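Local coordinates for nickel-dependent hydrogenase large subunit (Allochromatium vinosum, PDB 3MYR), which oxidises molecular hydrogen, passing the electrons to an acceptor, as the nickel-iron-bearing large subunit of a two-chain [NiFe] hydrogenase, at residues Thr11-His16 with Phe552-Ala557; Met37-Glu42 with Gln58-Val63; Ala485-Leu490 with Val508-Asn513. One frame throughout, in Å; residues are numbered along the deposited sequence.

Contact 1 (Thr11-His16 with Phe552-Ala557); sequences TRIEGH and FDPCIA. With NFV (Ni-Fe oxidized active center), chain N.
E14 lies against C555 and A557 where an N-terminal loop meets the C-terminal CxxC motif (C555 and C558) of the [NiFe] hydrogenases, a worked case of a carboxylate fitted to the start of a helix. CG anti to the backbone N (chi1 -169°) and a bend at chi2 place the carboxylate at the first turn of helix 556-560. There OE2 of E14 accepts a hydrogen bond from the backbone N of A557 at 2.8 Å, on its syn side and 22° out of the carboxylate plane. OE1 is hydrogen-bonded to OG1 of T15 of the small subunit. An alanine in place of this glutamate would probably leave the N of A557 and the hydroxyl of T15 without these partners and open a gap beside the metal-binding sulfur. A single beta bridge backs the side chain: the N of I556 donates to the O of E14 at 3.0 Å, and a weak bond runs from the N of E14 to the O of P554. I13 crosses P554 at about a right angle, its CG2 3.8 Å from the proline CG. C555, nickel ligand together with C61, holds its SG 2.2 Å from the nickel and 3.2 Å from OE2 of E14.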
loop_
_atom_site.group_PDB
_atom_site.type_symbol
_atom_site.label_atom_id
_atom_site.label_comp_id
_atom_site.label_asym_id
_atom_site.label_seq_id
_atom_site.Cartn_x
_atom_site.Cartn_y
_atom_site.Cartn_z
ATOM N N THR B 11 3.401 -7.076 12.835
ATOM C CA THR B 11 4.135 -7.149 11.574
ATOM C C THR B 11 3.260 -7.775 10.469
ATOM O O THR B 11 2.132 -8.187 10.706
ATOM C CB THR B 11 5.403 -7.977 11.759
ATOM O OG1 THR B 11 5.028 -9.288 12.220
ATOM C CG2 THR B 11 6.337 -7.294 12.866
ATOM N N ARG B 12 3.800 -7.846 9.261
ATOM C CA ARG B 12 3.032 -8.332 8.128
ATOM C C ARG B 12 1.755 -7.556 7.947
ATOM O O ARG B 12 0.705 -8.126 7.628
ATOM C CB ARG B 12 2.813 -9.850 8.223
ATOM C CG ARG B 12 4.097 -10.534 7.705
ATOM C CD ARG B 12 4.001 -12.062 7.753
ATOM N NE ARG B 12 3.817 -12.571 9.123
ATOM C CZ ARG B 12 2.738 -13.218 9.583
ATOM N NH1 ARG B 12 1.650 -13.444 8.835
ATOM N NH2 ARG B 12 2.756 -13.730 10.814
ATOM N N ILE B 13 1.844 -6.251 8.218
ATOM C CA ILE B 13 0.885 -5.294 7.698
ATOM C C ILE B 13 1.698 -4.182 7.048
ATOM O O ILE B 13 2.951 -4.200 7.055
ATOM C CB ILE B 13 0.013 -4.672 8.874
ATOM C CG1 ILE B 13 0.917 -3.913 9.884
ATOM C CG2 ILE B 13 -0.695 -5.740 9.611
ATOM C CD1 ILE B 13 0.145 -2.974 10.846
ATOM N N GLU B 14 0.996 -3.178 6.547
ATOM C CA GLU B 14 1.660 -1.909 6.226
ATOM C C GLU B 14 1.549 -0.964 7.435
ATOM O O GLU B 14 0.479 -0.809 8.010
ATOM C CB GLU B 14 0.972 -1.255 5.021
ATOM C CG GLU B 14 1.809 -0.043 4.448
ATOM C CD GLU B 14 1.967 1.125 5.457
ATOM O OE1 GLU B 14 3.100 1.750 5.482
ATOM O OE2 GLU B 14 0.982 1.404 6.216
ATOM N N GLY B 15 2.657 -0.394 7.859
ATOM C CA GLY B 15 2.627 0.653 8.844
ATOM C C GLY B 15 2.635 0.193 10.278
ATOM O O GLY B 15 3.008 -0.935 10.586
ATOM N N HIS B 16 2.199 1.079 11.174
ATOM C CA HIS B 16 2.581 0.977 12.580
ATOM C C HIS B 16 1.378 0.787 13.479
ATOM O O HIS B 16 0.686 1.756 13.783
ATOM C CB HIS B 16 3.369 2.245 12.988
ATOM C CG HIS B 16 4.727 2.283 12.370
ATOM N ND1 HIS B 16 5.054 3.121 11.316
ATOM C CD2 HIS B 16 5.784 1.459 12.533
ATOM C CE1 HIS B 16 6.310 2.904 10.954
ATOM N NE2 HIS B 16 6.759 1.876 11.656
ATOM N N PHE B 552 -8.140 -8.268 7.878
ATOM C CA PHE B 552 -8.577 -6.918 7.424
ATOM C C PHE B 552 -7.576 -6.220 6.501
ATOM O O PHE B 552 -7.872 -5.133 5.990
ATOM C CB PHE B 552 -8.846 -5.965 8.642
ATOM C CG PHE B 552 -10.081 -6.296 9.418
ATOM C CD1 PHE B 552 -11.291 -5.710 9.084
ATOM C CD2 PHE B 552 -10.014 -7.110 10.567
ATOM C CE1 PHE B 552 -12.457 -5.943 9.814
ATOM C CE2 PHE B 552 -11.184 -7.375 11.314
ATOM C CZ PHE B 552 -12.394 -6.797 10.958
ATOM N N ASP B 553 -6.387 -6.815 6.326
ATOM C CA ASP B 553 -5.333 -6.247 5.480
ATOM C C ASP B 553 -5.032 -4.796 5.967
ATOM O O ASP B 553 -5.172 -3.843 5.210
ATOM C CB ASP B 553 -5.859 -6.261 4.010
ATOM C CG ASP B 553 -4.775 -5.959 2.944
ATOM O OD1 ASP B 553 -5.174 -5.898 1.742
ATOM O OD2 ASP B 553 -3.587 -5.680 3.271
ATOM N N PRO B 554 -4.630 -4.618 7.235
ATOM C CA PRO B 554 -4.446 -3.244 7.761
ATOM C C PRO B 554 -3.367 -2.446 7.023
ATOM O O PRO B 554 -2.346 -2.993 6.617
ATOM C CB PRO B 554 -3.979 -3.454 9.209
ATOM C CG PRO B 554 -4.382 -4.896 9.567
ATOM C CD PRO B 554 -4.379 -5.649 8.259
ATOM N N CYS B 555 -3.583 -1.144 6.899
ATOM C CA CYS B 555 -2.580 -0.250 6.373
ATOM C C CYS B 555 -2.669 1.040 7.185
ATOM O O CYS B 555 -3.658 1.772 7.093
ATOM C CB CYS B 555 -2.845 0.006 4.883
ATOM S SG CYS B 555 -1.557 1.167 4.262
ATOM N N ILE B 556 -1.670 1.295 8.035
ATOM C CA ILE B 556 -1.791 2.390 9.037
ATOM C C ILE B 556 -1.265 3.677 8.412
ATOM O O ILE B 556 -1.611 4.783 8.837
ATOM C CB ILE B 556 -1.052 2.059 10.361
ATOM C CG1 ILE B 556 -1.644 0.761 11.040
ATOM C CG2 ILE B 556 -1.162 3.209 11.321
ATOM C CD1 ILE B 556 -3.168 0.522 10.940
ATOM N N ALA B 557 -0.427 3.551 7.392
ATOM C CA ALA B 557 -0.039 4.787 6.692
ATOM C C ALA B 557 -1.315 5.302 6.003
ATOM O O ALA B 557 -1.661 6.487 6.130
ATOM C CB ALA B 557 1.080 4.485 5.604
HETATM FE FE NFV N . -5.044 1.902 1.405
HETATM NI NI NFV N . -2.144 1.514 2.124
HETATM C C1 NFV N . -6.113 2.941 0.898
HETATM O O1 NFV N . -6.997 3.706 0.487
HETATM C C2 NFV N . -5.970 0.542 0.442
HETATM N N2 NFV N . -6.552 -0.284 -0.175
HETATM C C3 NFV N . -6.001 1.545 2.989
HETATM N N3 NFV N . -6.585 1.347 3.985
HETATM O O4 NFV N . -3.734 0.518 1.966
#

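Contact 2 (Met37-Glu42 with Gln58-Val63); sequences MVRGIE and QRICGV. With MG (magnesium ion), chain O.
R39 grips the backbone of R59 and I60 with the two ends of its guanidinium, an example of one side chain holding the turn that leads into a metal-binding motif. NH2 donates to the O of I60 at 2.8 Å, nearly straight (161°) and close to the guanidinium plane. The bond from NH1 to the O of R59 is longer, 3.0 Å, and more bent. The chain of R39 bends at chi3 (-62°) to bring both N-H groups onto successive carbonyls. I41 tightens this part: its CD1 sits 3.6 Å above the centre of the guanidinium plane and also meets CG1 of I60 at 3.7 Å. Away from this grip the contact is loose: E42 does not touch 58-63 but binds, through OE2 at 2.0 Å, a magnesium ion that carries three waters. OE1 accepts a bond from one of these waters, and H561 and the O of A506 complete the six ligands. The side chain of R59 leads away to C147 of the small subunit and an iron-sulfur cluster. The turn so held delivers C61, a nickel ligand, at the head of the N-terminal CxxC motif (C61 and C64) of the [NiFe] hydrogenase large subunit.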
loop_
_atom_site.group_PDB
_atom_site.type_symbol
_atom_site.label_atom_id
_atom_site.label_comp_id
_atom_site.label_asym_id
_atom_site.label_seq_id
_atom_site.Cartn_x
_atom_site.Cartn_y
_atom_site.Cartn_z
ATOM N N MET B 37 1.933 6.021 14.254
ATOM C CA MET B 37 2.758 6.939 13.429
ATOM C C MET B 37 1.815 7.904 12.717
ATOM O O MET B 37 0.738 7.497 12.215
ATOM C CB MET B 37 3.647 6.165 12.451
ATOM C CG MET B 37 4.627 7.042 11.630
ATOM S SD MET B 37 3.861 7.851 10.169
ATOM C CE MET B 37 3.938 6.527 8.900
ATOM N N VAL B 38 2.198 9.187 12.679
ATOM C CA VAL B 38 1.412 10.161 11.924
ATOM C C VAL B 38 2.381 11.015 11.080
ATOM O O VAL B 38 3.568 11.200 11.503
ATOM C CB VAL B 38 0.613 11.088 12.953
ATOM C CG1 VAL B 38 1.572 11.812 13.848
ATOM C CG2 VAL B 38 -0.358 12.060 12.202
ATOM N N ARG B 39 1.899 11.519 9.937
ATOM C CA ARG B 39 2.631 12.476 9.085
ATOM C C ARG B 39 1.911 13.836 8.887
ATOM O O ARG B 39 2.573 14.884 8.732
ATOM C CB ARG B 39 3.002 11.856 7.723
ATOM C CG ARG B 39 3.995 10.709 7.879
ATOM C CD ARG B 39 4.090 9.765 6.685
ATOM N NE ARG B 39 2.797 9.117 6.457
ATOM C CZ ARG B 39 2.418 8.556 5.306
ATOM N NH1 ARG B 39 3.221 8.613 4.230
ATOM N NH2 ARG B 39 1.182 8.044 5.211
ATOM N N GLY B 40 0.574 13.803 8.843
ATOM C CA GLY B 40 -0.260 15.027 8.774
ATOM C C GLY B 40 -0.225 15.554 7.334
ATOM O O GLY B 40 -0.166 16.761 7.079
ATOM N N ILE B 41 -0.390 14.645 6.391
ATOM C CA ILE B 41 -0.442 15.010 4.996
ATOM C C ILE B 41 -1.603 15.986 4.671
ATOM O O ILE B 41 -1.491 16.864 3.794
ATOM C CB ILE B 41 -0.476 13.721 4.132
ATOM C CG1 ILE B 41 0.858 12.987 4.347
ATOM C CG2 ILE B 41 -0.755 14.098 2.573
ATOM C CD1 ILE B 41 0.904 11.538 3.797
ATOM N N GLU B 42 -2.713 15.863 5.384
ATOM C CA GLU B 42 -3.821 16.789 5.122
ATOM C C GLU B 42 -3.399 18.243 5.343
ATOM O O GLU B 42 -3.757 19.143 4.575
ATOM C CB GLU B 42 -5.061 16.400 5.954
ATOM C CG GLU B 42 -5.755 15.085 5.469
ATOM C CD GLU B 42 -6.519 14.371 6.607
ATOM O OE1 GLU B 42 -6.116 14.629 7.779
ATOM O OE2 GLU B 42 -7.457 13.529 6.341
ATOM N N GLN B 58 -1.020 10.374 -3.106
ATOM C CA GLN B 58 -0.600 9.050 -3.463
ATOM C C GLN B 58 0.432 8.493 -2.471
ATOM O O GLN B 58 0.422 7.280 -2.160
ATOM C CB GLN B 58 -0.059 8.988 -4.888
ATOM C CG GLN B 58 0.145 7.494 -5.285
ATOM C CD GLN B 58 0.475 7.268 -6.758
ATOM O OE1 GLN B 58 1.151 8.088 -7.430
ATOM N NE2 GLN B 58 0.050 6.131 -7.247
ATOM N N ARG B 59 1.321 9.367 -1.999
ATOM C CA ARG B 59 2.362 9.006 -1.029
ATOM C C ARG B 59 1.824 8.837 0.395
ATOM O O ARG B 59 2.588 8.545 1.307
ATOM C CB ARG B 59 3.538 10.016 -1.062
ATOM C CG ARG B 59 4.587 9.646 -2.143
ATOM C CD ARG B 59 4.012 9.704 -3.609
ATOM N NE ARG B 59 5.112 9.721 -4.576
ATOM C CZ ARG B 59 4.965 9.975 -5.871
ATOM N NH1 ARG B 59 3.794 10.451 -6.314
ATOM N NH2 ARG B 59 5.997 9.785 -6.724
ATOM N N ILE B 60 0.515 8.934 0.576
ATOM C CA ILE B 60 -0.068 8.341 1.781
ATOM C C ILE B 60 0.377 6.890 1.908
ATOM O O ILE B 60 0.640 6.396 3.012
ATOM C CB ILE B 60 -1.625 8.465 1.760
ATOM C CG1 ILE B 60 -1.939 9.946 2.082
ATOM C CG2 ILE B 60 -2.273 7.468 2.800
ATOM C CD1 ILE B 60 -3.522 10.290 1.895
ATOM N N CYS B 61 0.448 6.172 0.787
ATOM C CA CYS B 61 0.717 4.745 0.922
ATOM C C CYS B 61 1.175 4.121 -0.359
ATOM O O CYS B 61 0.583 4.345 -1.387
ATOM C CB CYS B 61 -0.490 3.983 1.482
ATOM S SG CYS B 61 -0.010 2.266 1.916
ATOM N N GLY B 62 2.271 3.379 -0.296
ATOM C CA GLY B 62 2.784 2.737 -1.476
ATOM C C GLY B 62 2.413 1.267 -1.615
ATOM O O GLY B 62 2.841 0.598 -2.575
ATOM N N VAL B 63 1.633 0.722 -0.678
ATOM C CA VAL B 63 1.128 -0.664 -0.845
ATOM C C VAL B 63 -0.157 -0.558 -1.658
ATOM O O VAL B 63 -0.245 -1.137 -2.736
ATOM C CB VAL B 63 0.808 -1.348 0.501
ATOM C CG1 VAL B 63 0.144 -2.748 0.238
ATOM C CG2 VAL B 63 2.082 -1.536 1.222
HETATM MG MG MG O . -8.145 11.958 7.369
HETATM O O HOH W 1 -7.214 12.739 9.138
HETATM O O HOH W 2 -9.782 13.139 7.786
HETATM O O HOH W 3 -8.941 10.425 8.549
#

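Contact 3 (Ala485-Leu490 with Val508-Asn513); sequences APRGAL and VPSTWN. With NFV (Ni-Fe oxidized active center), chain N.
G488 and P509 bring their backbones together, CA to CA 4.8 Å, where strand 488-490, leaving the type I turn of a two-residue beta hairpin, runs at 117° to helix 509-513. P509 carries the contact, its ring laid along the turn and the start of the strand. CB of P509 presses on the carbonyl carbon of R487 at 3.3 Å, CG meets the O of G488, and CD faces the O of A489. A side chain at G488 would crowd CB of P509 and the preceding carbonyl. L490 and V508 lie side by side and point the same way, CD1 of the leucine 3.9 Å from CG2 of the valine. A water bridges the segments, donating to the O of A489 and accepting from NE1 of W512 in the indole plane.

The two segments share out the diatomic ligands of the iron. R487 holds one cyanide nitrogen, N2, by its backbone N at 2.8 Å and, weakly, by NH1, which meets it at the guanidinium edge. Its chain, extended from CG to NE, passes CD within 3.1 Å of the oxygen O4 that bridges nickel and iron, while NH2 makes salt bridges to D553 and D103. S510 grips the other cyanide nitrogen, N3, twice, OG donating at 2.9 Å and the backbone N at 3.0 Å. Apolar atoms of A485, L490, V508 and P509 pack against the carbonyl oxygen O1. Polar grips on the cyanides and an apolar lining for the carbonyl mark the iron-ligand pocket of the [NiFe] active site.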
loop_
_atom_site.group_PDB
_atom_site.type_symbol
_atom_site.label_atom_id
_atom_site.label_comp_id
_atom_site.label_asym_id
_atom_site.label_seq_id
_atom_site.Cartn_x
_atom_site.Cartn_y
_atom_site.Cartn_z
ATOM N N ALA B 485 -11.042 1.108 -2.766
ATOM C CA ALA B 485 -9.625 0.717 -2.771
ATOM C C ALA B 485 -9.591 -0.773 -2.338
ATOM O O ALA B 485 -10.588 -1.267 -1.810
ATOM C CB ALA B 485 -8.856 1.600 -1.768
ATOM N N PRO B 486 -8.502 -1.513 -2.632
ATOM C CA PRO B 486 -8.487 -2.921 -2.133
ATOM C C PRO B 486 -8.878 -3.151 -0.653
ATOM O O PRO B 486 -9.426 -4.197 -0.341
ATOM C CB PRO B 486 -7.018 -3.371 -2.351
ATOM C CG PRO B 486 -6.610 -2.532 -3.549
ATOM C CD PRO B 486 -7.225 -1.149 -3.310
ATOM N N ARG B 487 -8.620 -2.185 0.238
ATOM C CA ARG B 487 -9.033 -2.332 1.626
ATOM C C ARG B 487 -10.424 -1.791 1.940
ATOM O O ARG B 487 -10.932 -2.052 3.003
ATOM C CB ARG B 487 -7.965 -1.797 2.582
ATOM C CG ARG B 487 -6.711 -2.660 2.525
ATOM C CD ARG B 487 -5.419 -1.914 2.959
ATOM N NE ARG B 487 -4.286 -2.817 2.657
ATOM C CZ ARG B 487 -3.738 -3.005 1.444
ATOM N NH1 ARG B 487 -4.102 -2.355 0.314
ATOM N NH2 ARG B 487 -2.903 -3.960 1.322
ATOM N N GLY B 488 -11.075 -1.119 0.991
ATOM C CA GLY B 488 -12.475 -0.729 1.163
ATOM C C GLY B 488 -12.686 0.742 0.703
ATOM O O GLY B 488 -11.841 1.330 -0.014
ATOM N N ALA B 489 -13.776 1.347 1.169
ATOM C CA ALA B 489 -14.274 2.607 0.660
ATOM C C ALA B 489 -13.340 3.748 1.036
ATOM O O ALA B 489 -13.112 3.941 2.220
ATOM C CB ALA B 489 -15.659 2.895 1.301
ATOM N N LEU B 490 -12.965 4.584 0.066
ATOM C CA LEU B 490 -11.958 5.611 0.245
ATOM C C LEU B 490 -12.616 6.851 -0.296
ATOM O O LEU B 490 -13.224 6.790 -1.374
ATOM C CB LEU B 490 -10.693 5.325 -0.633
ATOM C CG LEU B 490 -9.713 6.495 -0.885
ATOM C CD1 LEU B 490 -9.026 6.888 0.421
ATOM C CD2 LEU B 490 -8.556 6.061 -1.864
ATOM N N VAL B 508 -10.148 6.994 4.969
ATOM C CA VAL B 508 -9.461 5.919 4.237
ATOM C C VAL B 508 -9.985 4.553 4.802
ATOM O O VAL B 508 -10.423 4.495 5.961
ATOM C CB VAL B 508 -7.932 6.106 4.413
ATOM C CG1 VAL B 508 -7.170 5.129 3.549
ATOM C CG2 VAL B 508 -7.577 7.564 3.960
ATOM N N PRO B 509 -10.014 3.501 3.982
ATOM C CA PRO B 509 -10.605 2.245 4.499
ATOM C C PRO B 509 -10.070 1.741 5.857
ATOM O O PRO B 509 -10.853 1.431 6.757
ATOM C CB PRO B 509 -10.399 1.234 3.352
ATOM C CG PRO B 509 -9.557 1.941 2.312
ATOM C CD PRO B 509 -9.780 3.424 2.521
ATOM N N SER B 510 -8.763 1.790 6.065
ATOM C CA SER B 510 -8.240 1.296 7.330
ATOM C C SER B 510 -8.519 2.320 8.429
ATOM O O SER B 510 -8.525 1.925 9.569
ATOM C CB SER B 510 -6.744 0.975 7.246
ATOM O OG SER B 510 -6.600 -0.187 6.461
ATOM N N THR B 511 -8.814 3.596 8.096
ATOM C CA THR B 511 -9.368 4.521 9.128
ATOM C C THR B 511 -10.662 3.970 9.703
ATOM O O THR B 511 -10.802 3.836 10.908
ATOM C CB THR B 511 -9.581 5.993 8.629
ATOM O OG1 THR B 511 -8.462 6.359 7.811
ATOM C CG2 THR B 511 -9.657 6.951 9.841
ATOM N N TRP B 512 -11.617 3.630 8.837
ATOM C CA TRP B 512 -12.861 2.980 9.293
ATOM C C TRP B 512 -12.565 1.746 10.121
ATOM O O TRP B 512 -13.080 1.612 11.255
ATOM C CB TRP B 512 -13.698 2.505 8.056
ATOM C CG TRP B 512 -14.309 3.651 7.304
ATOM C CD1 TRP B 512 -13.837 4.224 6.172
ATOM C CD2 TRP B 512 -15.530 4.337 7.633
ATOM N NE1 TRP B 512 -14.702 5.216 5.739
ATOM C CE2 TRP B 512 -15.741 5.319 6.632
ATOM C CE3 TRP B 512 -16.473 4.210 8.682
ATOM C CZ2 TRP B 512 -16.865 6.183 6.634
ATOM C CZ3 TRP B 512 -17.587 5.073 8.702
ATOM C CH2 TRP B 512 -17.791 6.048 7.664
ATOM N N ASN B 513 -11.831 0.779 9.533
ATOM C CA ASN B 513 -11.750 -0.542 10.204
ATOM C C ASN B 513 -10.923 -0.540 11.485
ATOM O O ASN B 513 -11.250 -1.205 12.475
ATOM C CB ASN B 513 -11.161 -1.575 9.210
ATOM C CG ASN B 513 -12.116 -1.878 8.057
ATOM O OD1 ASN B 513 -13.331 -1.732 8.194
ATOM N ND2 ASN B 513 -11.581 -2.364 6.958
HETATM FE FE NFV N . -5.044 1.902 1.405
HETATM NI NI NFV N . -2.144 1.514 2.124
HETATM C C1 NFV N . -6.113 2.941 0.898
HETATM O O1 NFV N . -6.997 3.706 0.487
HETATM C C2 NFV N . -5.970 0.542 0.442
HETATM N N2 NFV N . -6.552 -0.284 -0.175
HETATM C C3 NFV N . -6.001 1.545 2.989
HETATM N N3 NFV N . -6.585 1.347 3.985
HETATM O O4 NFV N . -3.734 0.518 1.966
HETATM O O HOH W 4 -13.860 6.450 3.293
#

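In the fold
All three contacts are buried, yet their chemistry changes with their surroundings. Contacts 1 and 2 lie against the small subunit and rely on polar side chains that receive or supply backbone hydrogen bonds; contact 3, untouched by the other chain, joins its two segments by apolar packing and one water, while R487 and S510 direct hydrogen bonds to the cofactor. Contacts 1 and 2 converge on the nickel, where SG of C555 and SG of C61 come within 3.0 Å of each other. Contact 3 takes the iron side and is tied to contact 1 by the salt bridge of D553 with R487. Of the three, only contact 2 supplies a ligand to the magnesium.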